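Local coordinates for translocator protein BipD (Burkholderia pseudomallei, PDB 3NFT) that is needed for epithelial-cell invasion and survival inside host cells, and probably regulates secretion of the type III effectors BipB and BipC and their insertion into the target membrane, at residues Leu59-Asp64 against Arg246-Asn251; Met173-Gly178 against Thr240-Ala245. One frame throughout, in Å; residues are numbered along the deposited sequence.

Interaction 1 (Leu59-Asp64 against Arg246-Asn251)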
loop_
_atom_site.group_PDB
_atom_site.type_symbol
_atom_site.label_atom_id
_atom_site.label_comp_id
_atom_site.label_asym_id
_atom_site.label_seq_id
_atom_site.Cartn_x
_atom_site.Cartn_y
_atom_site.Cartn_z
ATOM N N LEU A 59 -21.648 30.447 -34.621
ATOM C CA LEU A 59 -22.101 31.816 -34.710
ATOM C C LEU A 59 -22.871 32.053 -36.008
ATOM O O LEU A 59 -22.739 31.287 -36.962
ATOM C CB LEU A 59 -20.906 32.791 -34.614
ATOM C CG LEU A 59 -20.115 32.748 -33.301
ATOM C CD1 LEU A 59 -19.164 33.945 -33.174
ATOM C CD2 LEU A 59 -20.931 32.657 -32.050
ATOM N N PRO A 60 -23.672 33.132 -36.064
ATOM C CA PRO A 60 -24.303 33.508 -37.315
ATOM C C PRO A 60 -23.273 33.744 -38.428
ATOM O O PRO A 60 -22.095 33.941 -38.147
ATOM C CB PRO A 60 -25.049 34.804 -36.962
ATOM C CG PRO A 60 -25.082 34.879 -35.485
ATOM C CD PRO A 60 -23.963 34.086 -34.981
ATOM N N ASP A 61 -23.701 33.668 -39.677
ATOM C CA ASP A 61 -22.819 33.900 -40.783
ATOM C C ASP A 61 -23.646 34.389 -41.960
ATOM O O ASP A 61 -24.875 34.495 -41.871
ATOM C CB ASP A 61 -22.046 32.605 -41.106
ATOM C CG ASP A 61 -20.657 32.861 -41.704
ATOM O OD1 ASP A 61 -20.379 33.986 -42.192
ATOM O OD2 ASP A 61 -19.839 31.910 -41.697
ATOM N N ARG A 62 -22.953 34.738 -43.037
ATOM C CA ARG A 62 -23.562 35.079 -44.298
ATOM C C ARG A 62 -22.855 34.195 -45.319
ATOM O O ARG A 62 -21.658 34.345 -45.553
ATOM C CB ARG A 62 -23.341 36.560 -44.601
ATOM C CG ARG A 62 -24.007 37.064 -45.855
ATOM C CD ARG A 62 -25.352 37.655 -45.545
ATOM N NE ARG A 62 -25.281 39.028 -45.034
ATOM C CZ ARG A 62 -26.358 39.785 -44.840
ATOM N NH1 ARG A 62 -27.566 39.305 -45.112
ATOM N NH2 ARG A 62 -26.241 41.023 -44.385
ATOM N N ILE A 63 -23.602 33.250 -45.904
ATOM C CA ILE A 63 -23.036 32.250 -46.811
ATOM C C ILE A 63 -23.591 32.502 -48.215
ATOM O O ILE A 63 -24.805 32.447 -48.422
ATOM C CB ILE A 63 -23.362 30.801 -46.344
ATOM C CG1 ILE A 63 -22.759 29.754 -47.291
ATOM C CG2 ILE A 63 -24.864 30.583 -46.227
ATOM C CD1 ILE A 63 -21.237 29.679 -47.250
ATOM N N ASP A 64 -22.702 32.814 -49.159
ATOM C CA ASP A 64 -23.102 33.235 -50.506
ATOM C C ASP A 64 -24.213 34.302 -50.467
ATOM O O ASP A 64 -25.132 34.296 -51.295
ATOM C CB ASP A 64 -23.528 32.018 -51.352
ATOM C CG ASP A 64 -22.370 31.070 -51.649
ATOM O OD1 ASP A 64 -21.199 31.500 -51.598
ATOM O OD2 ASP A 64 -22.635 29.885 -51.948
ATOM N N ARG A 246 -14.682 40.502 -43.594
ATOM C CA ARG A 246 -14.063 40.864 -42.309
ATOM C C ARG A 246 -14.750 40.152 -41.135
ATOM O O ARG A 246 -14.101 39.727 -40.164
ATOM C CB ARG A 246 -14.069 42.373 -42.102
ATOM C CG ARG A 246 -12.935 43.048 -42.819
ATOM C CD ARG A 246 -12.844 44.522 -42.433
ATOM N NE ARG A 246 -11.809 45.268 -43.166
ATOM C CZ ARG A 246 -11.987 45.843 -44.354
ATOM N NH1 ARG A 246 -13.148 45.749 -44.993
ATOM N NH2 ARG A 246 -10.985 46.517 -44.919
ATOM N N TYR A 247 -16.063 39.987 -41.205
ATOM C CA TYR A 247 -16.758 39.257 -40.156
ATOM C C TYR A 247 -16.244 37.816 -40.105
ATOM O O TYR A 247 -15.987 37.261 -39.047
ATOM C CB TYR A 247 -18.271 39.286 -40.390
ATOM C CG TYR A 247 -18.988 38.383 -39.425
ATOM C CD1 TYR A 247 -19.345 37.084 -39.793
ATOM C CD2 TYR A 247 -19.253 38.797 -38.124
ATOM C CE1 TYR A 247 -19.970 36.257 -38.908
ATOM C CE2 TYR A 247 -19.882 37.971 -37.225
ATOM C CZ TYR A 247 -20.233 36.685 -37.608
ATOM O OH TYR A 247 -20.868 35.851 -36.688
ATOM N N GLN A 248 -16.086 37.205 -41.273
ATOM C CA GLN A 248 -15.665 35.819 -41.327
ATOM C C GLN A 248 -14.254 35.640 -40.799
ATOM O O GLN A 248 -13.956 34.642 -40.173
ATOM C CB GLN A 248 -15.802 35.270 -42.757
ATOM C CG GLN A 248 -17.274 35.098 -43.133
ATOM C CD GLN A 248 -17.513 34.513 -44.527
ATOM O OE1 GLN A 248 -16.656 34.583 -45.410
ATOM N NE2 GLN A 248 -18.708 33.972 -44.735
ATOM N N ALA A 249 -13.382 36.625 -41.056
ATOM C CA ALA A 249 -12.039 36.574 -40.511
ATOM C C ALA A 249 -12.079 36.592 -38.987
ATOM O O ALA A 249 -11.327 35.851 -38.328
ATOM C CB ALA A 249 -11.206 37.747 -41.003
ATOM N N TRP A 250 -12.919 37.459 -38.419
ATOM C CA TRP A 250 -13.069 37.529 -36.978
ATOM C C TRP A 250 -13.646 36.208 -36.426
ATOM O O TRP A 250 -13.162 35.650 -35.450
ATOM C CB TRP A 250 -13.945 38.729 -36.559
ATOM C CG TRP A 250 -14.328 38.576 -35.118
ATOM C CD1 TRP A 250 -13.539 38.820 -34.023
ATOM C CD2 TRP A 250 -15.531 37.973 -34.611
ATOM N NE1 TRP A 250 -14.210 38.476 -32.879
ATOM C CE2 TRP A 250 -15.429 37.947 -33.206
ATOM C CE3 TRP A 250 -16.697 37.505 -35.212
ATOM C CZ2 TRP A 250 -16.437 37.423 -32.394
ATOM C CZ3 TRP A 250 -17.700 36.995 -34.412
ATOM C CH2 TRP A 250 -17.567 36.950 -33.024
ATOM N N ASN A 251 -14.682 35.704 -37.089
ATOM C CA ASN A 251 -15.359 34.468 -36.670
ATOM C C ASN A 251 -14.371 33.314 -36.680
ATOM O O ASN A 251 -14.353 32.486 -35.791
ATOM C CB ASN A 251 -16.533 34.195 -37.614
ATOM C CG ASN A 251 -17.494 33.138 -37.113
ATOM O OD1 ASN A 251 -17.468 32.735 -35.944
ATOM N ND2 ASN A 251 -18.398 32.722 -37.997
HETATM O O HOH W 1 -20.257 30.496 -37.875
HETATM O O HOH W 2 -18.825 29.748 -35.335
HETATM O O HOH W 3 -17.375 32.793 -40.663
#
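Tyr247 and Gln248 meet the loop and strand at Leu59-Arg62 through different first torsions. Tyr247 CG, anti to its backbone N (chi1 172°), starts the ring toward Pro60, whereas Gln248 CG, anti to the carbonyl carbon (chi1 -71°), comes 3.4 Å from Asp61 OD1, the chain staying extended beyond it. The tyrosine hydroxyl donates to Pro60 O, with OH 2.7 Å from O and above the carbonyl plane. The amide plane of Gln248 and the carboxylate plane of Asp61 stand 83° apart, and NE2 donates to OD1 on its syn side at 3.0 Å in a nearly straight bond. Arg62 N reaches the same OD1 on the anti side at 2.8 Å, so two N-H groups grip one oxygen from the same face of the carboxylate. Asn251 works through water: one molecule joins its ND2 to Leu59 O, another joins ND2 to Asp61 OD2. Leu59 CD1 packs 3.4 Å from Trp250 CH2. Thus the Pro60 carbonyl, just before the strand, and the Asp61 carboxylate at its first residue are bound by the first turns of helix 244-295, within a predicted coiled coil. Strand 61-63 pairs with strand 66-68, while Pro60 and Tyr247 both pack on Ile165 of strand 165-168.

Interaction 2 (Met173-Gly178 against Thr240-Ala245)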
loop_
_atom_site.group_PDB
_atom_site.type_symbol
_atom_site.label_atom_id
_atom_site.label_comp_id
_atom_site.label_asym_id
_atom_site.label_seq_id
_atom_site.Cartn_x
_atom_site.Cartn_y
_atom_site.Cartn_z
ATOM N N MET A 173 -22.667 42.678 -41.642
ATOM C CA MET A 173 -22.996 42.133 -40.332
ATOM C C MET A 173 -22.783 43.240 -39.309
ATOM O O MET A 173 -21.848 44.036 -39.426
ATOM C CB MET A 173 -22.080 40.969 -39.976
ATOM C CG MET A 173 -22.127 39.813 -40.940
ATOM S SD MET A 173 -23.699 38.935 -40.867
ATOM C CE MET A 173 -23.514 37.835 -39.489
ATOM N N LYS A 174 -23.655 43.314 -38.327
ATOM C CA LYS A 174 -23.487 44.213 -37.202
ATOM C C LYS A 174 -23.125 43.387 -35.993
ATOM O O LYS A 174 -23.772 42.370 -35.687
ATOM C CB LYS A 174 -24.746 45.032 -36.945
ATOM C CG LYS A 174 -24.679 45.957 -35.749
ATOM C CD LYS A 174 -26.013 46.661 -35.513
ATOM C CE LYS A 174 -26.003 47.528 -34.265
ATOM N NZ LYS A 174 -27.263 48.342 -34.144
ATOM N N ILE A 175 -22.099 43.828 -35.265
ATOM C CA ILE A 175 -21.668 43.168 -34.066
ATOM C C ILE A 175 -21.540 44.158 -32.921
ATOM O O ILE A 175 -20.763 45.134 -32.990
ATOM C CB ILE A 175 -20.352 42.338 -34.297
ATOM C CG1 ILE A 175 -19.904 41.630 -33.033
ATOM C CG2 ILE A 175 -19.257 43.172 -34.894
ATOM C CD1 ILE A 175 -19.000 40.416 -33.313
ATOM N N ASP A 176 -22.337 43.937 -31.875
ATOM C CA ASP A 176 -22.261 44.770 -30.689
ATOM C C ASP A 176 -21.213 44.174 -29.780
ATOM O O ASP A 176 -21.499 43.489 -28.800
ATOM C CB ASP A 176 -23.610 44.930 -29.995
ATOM C CG ASP A 176 -24.457 46.037 -30.582
ATOM O OD1 ASP A 176 -25.696 45.972 -30.370
ATOM O OD2 ASP A 176 -23.917 47.000 -31.217
ATOM N N GLY A 177 -19.956 44.461 -30.130
ATOM C CA GLY A 177 -18.855 43.789 -29.500
ATOM C C GLY A 177 -18.565 44.167 -28.067
ATOM O O GLY A 177 -18.009 43.372 -27.315
ATOM N N GLY A 178 -18.895 45.406 -27.692
ATOM C CA GLY A 178 -18.766 45.791 -26.278
ATOM C C GLY A 178 -19.653 44.985 -25.344
ATOM O O GLY A 178 -19.220 44.555 -24.278
ATOM N N THR A 240 -20.455 48.029 -34.430
ATOM C CA THR A 240 -19.531 47.742 -35.517
ATOM C C THR A 240 -20.248 47.109 -36.682
ATOM O O THR A 240 -21.017 46.160 -36.506
ATOM C CB THR A 240 -18.396 46.835 -35.049
ATOM O OG1 THR A 240 -17.580 47.581 -34.127
ATOM C CG2 THR A 240 -17.529 46.346 -36.231
ATOM N N VAL A 241 -20.026 47.661 -37.856
ATOM C CA VAL A 241 -20.583 47.136 -39.085
ATOM C C VAL A 241 -19.442 46.636 -39.956
ATOM O O VAL A 241 -18.536 47.394 -40.342
ATOM C CB VAL A 241 -21.450 48.162 -39.823
ATOM C CG1 VAL A 241 -21.921 47.573 -41.155
ATOM C CG2 VAL A 241 -22.643 48.558 -38.968
ATOM N N TRP A 242 -19.460 45.338 -40.234
ATOM C CA TRP A 242 -18.416 44.694 -41.034
ATOM C C TRP A 242 -18.997 44.076 -42.302
ATOM O O TRP A 242 -20.080 43.475 -42.283
ATOM C CB TRP A 242 -17.741 43.576 -40.249
ATOM C CG TRP A 242 -16.656 43.963 -39.299
ATOM C CD1 TRP A 242 -15.867 45.078 -39.361
ATOM C CD2 TRP A 242 -16.170 43.187 -38.197
ATOM N NE1 TRP A 242 -14.945 45.053 -38.332
ATOM C CE2 TRP A 242 -15.111 43.897 -37.612
ATOM C CE3 TRP A 242 -16.554 41.973 -37.621
ATOM C CZ2 TRP A 242 -14.437 43.430 -36.473
ATOM C CZ3 TRP A 242 -15.882 41.520 -36.505
ATOM C CH2 TRP A 242 -14.818 42.236 -35.957
ATOM N N ASP A 243 -18.236 44.162 -43.382
ATOM C CA ASP A 243 -18.513 43.362 -44.555
ATOM C C ASP A 243 -18.364 41.896 -44.177
ATOM O O ASP A 243 -17.690 41.538 -43.190
ATOM C CB ASP A 243 -17.564 43.716 -45.699
ATOM C CG ASP A 243 -16.107 43.560 -45.314
ATOM O OD1 ASP A 243 -15.616 44.356 -44.461
ATOM O OD2 ASP A 243 -15.452 42.645 -45.840
ATOM N N THR A 244 -18.986 41.037 -44.974
ATOM C CA THR A 244 -18.953 39.626 -44.676
ATOM C C THR A 244 -17.529 39.099 -44.529
ATOM O O THR A 244 -17.250 38.314 -43.614
ATOM C CB THR A 244 -19.703 38.842 -45.747
ATOM O OG1 THR A 244 -21.058 39.281 -45.755
ATOM C CG2 THR A 244 -19.611 37.362 -45.429
ATOM N N ALA A 245 -16.614 39.500 -45.418
ATOM C CA ALA A 245 -15.275 38.929 -45.374
ATOM C C ALA A 245 -14.568 39.257 -44.057
ATOM O O ALA A 245 -13.950 38.391 -43.455
ATOM C CB ALA A 245 -14.443 39.357 -46.562
#
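Ile175, Thr240 and Trp242 lie on one face of a three-stranded antiparallel sheet, with strand 172-175 between strands 165-168 and 240-243; on this face Ile175 and Trp242 pack on Trp250 of helix 244-295. Ile175 and Thr240, a hydrogen-bonded pair, lie side by side and point the same way, with Ile175 CG2 3.8 Å from Thr240 CB. Both then turn methyl groups to one face of the Trp242 indole: Ile175 CG2 sits 3.9 Å above the ring plane and Thr240 CG2 3.5 Å above it, each offset toward the rim. In Ile175, CG1 is anti to the backbone N (chi1 -179°), which leaves CG2 between N and the carbonyl carbon, directed at the indole. Met173 also starts on this face, but its chain bends at chi2 and chi3 and leads away to pack on Tyr247. Lys174 and Val241, the non-hydrogen-bonded pair, occupy the other face. The axes of strands 173-175 and 240-243 run at 146°, short of strictly antiparallel, yet the backbone pairing remains regular around Met173 and Trp242, whose N-H groups exchange bonds of 2.8 Å from each N to the partner's O. At the Thr240 end the pairing is less even: Ile175 N donates to Thr240 O at 2.9 Å, while Thr240 N lies above the carbonyl plane of Ile175, 3.2 Å from its O and with an N-H...O angle of 135°.

Overall arrangement
Both contacts draw on the same passage of chain, where strand 240-243 gives way to helix 244-295; interaction 2 uses the strand, interaction 1 the helix's early residues. Their centres are about 9 Å apart, and interaction 2 is nested inside the loop that interaction 1 closes. The tryptophans join them directly, Trp250 CB lying 3.4 Å from Trp242 CZ3, with the two ring planes at about 45°. Ile175 CD1 adds to this shared packing, 3.8 Å from Trp250 CH2. In addition, Arg62 O comes 3.6 Å from Thr244 CG2. Sheet and strand 61-63 therefore meet around the start of one long helix, the contact centres lying about 29 Å (interaction 1) and 33 Å (interaction 2) from the centre of the chain.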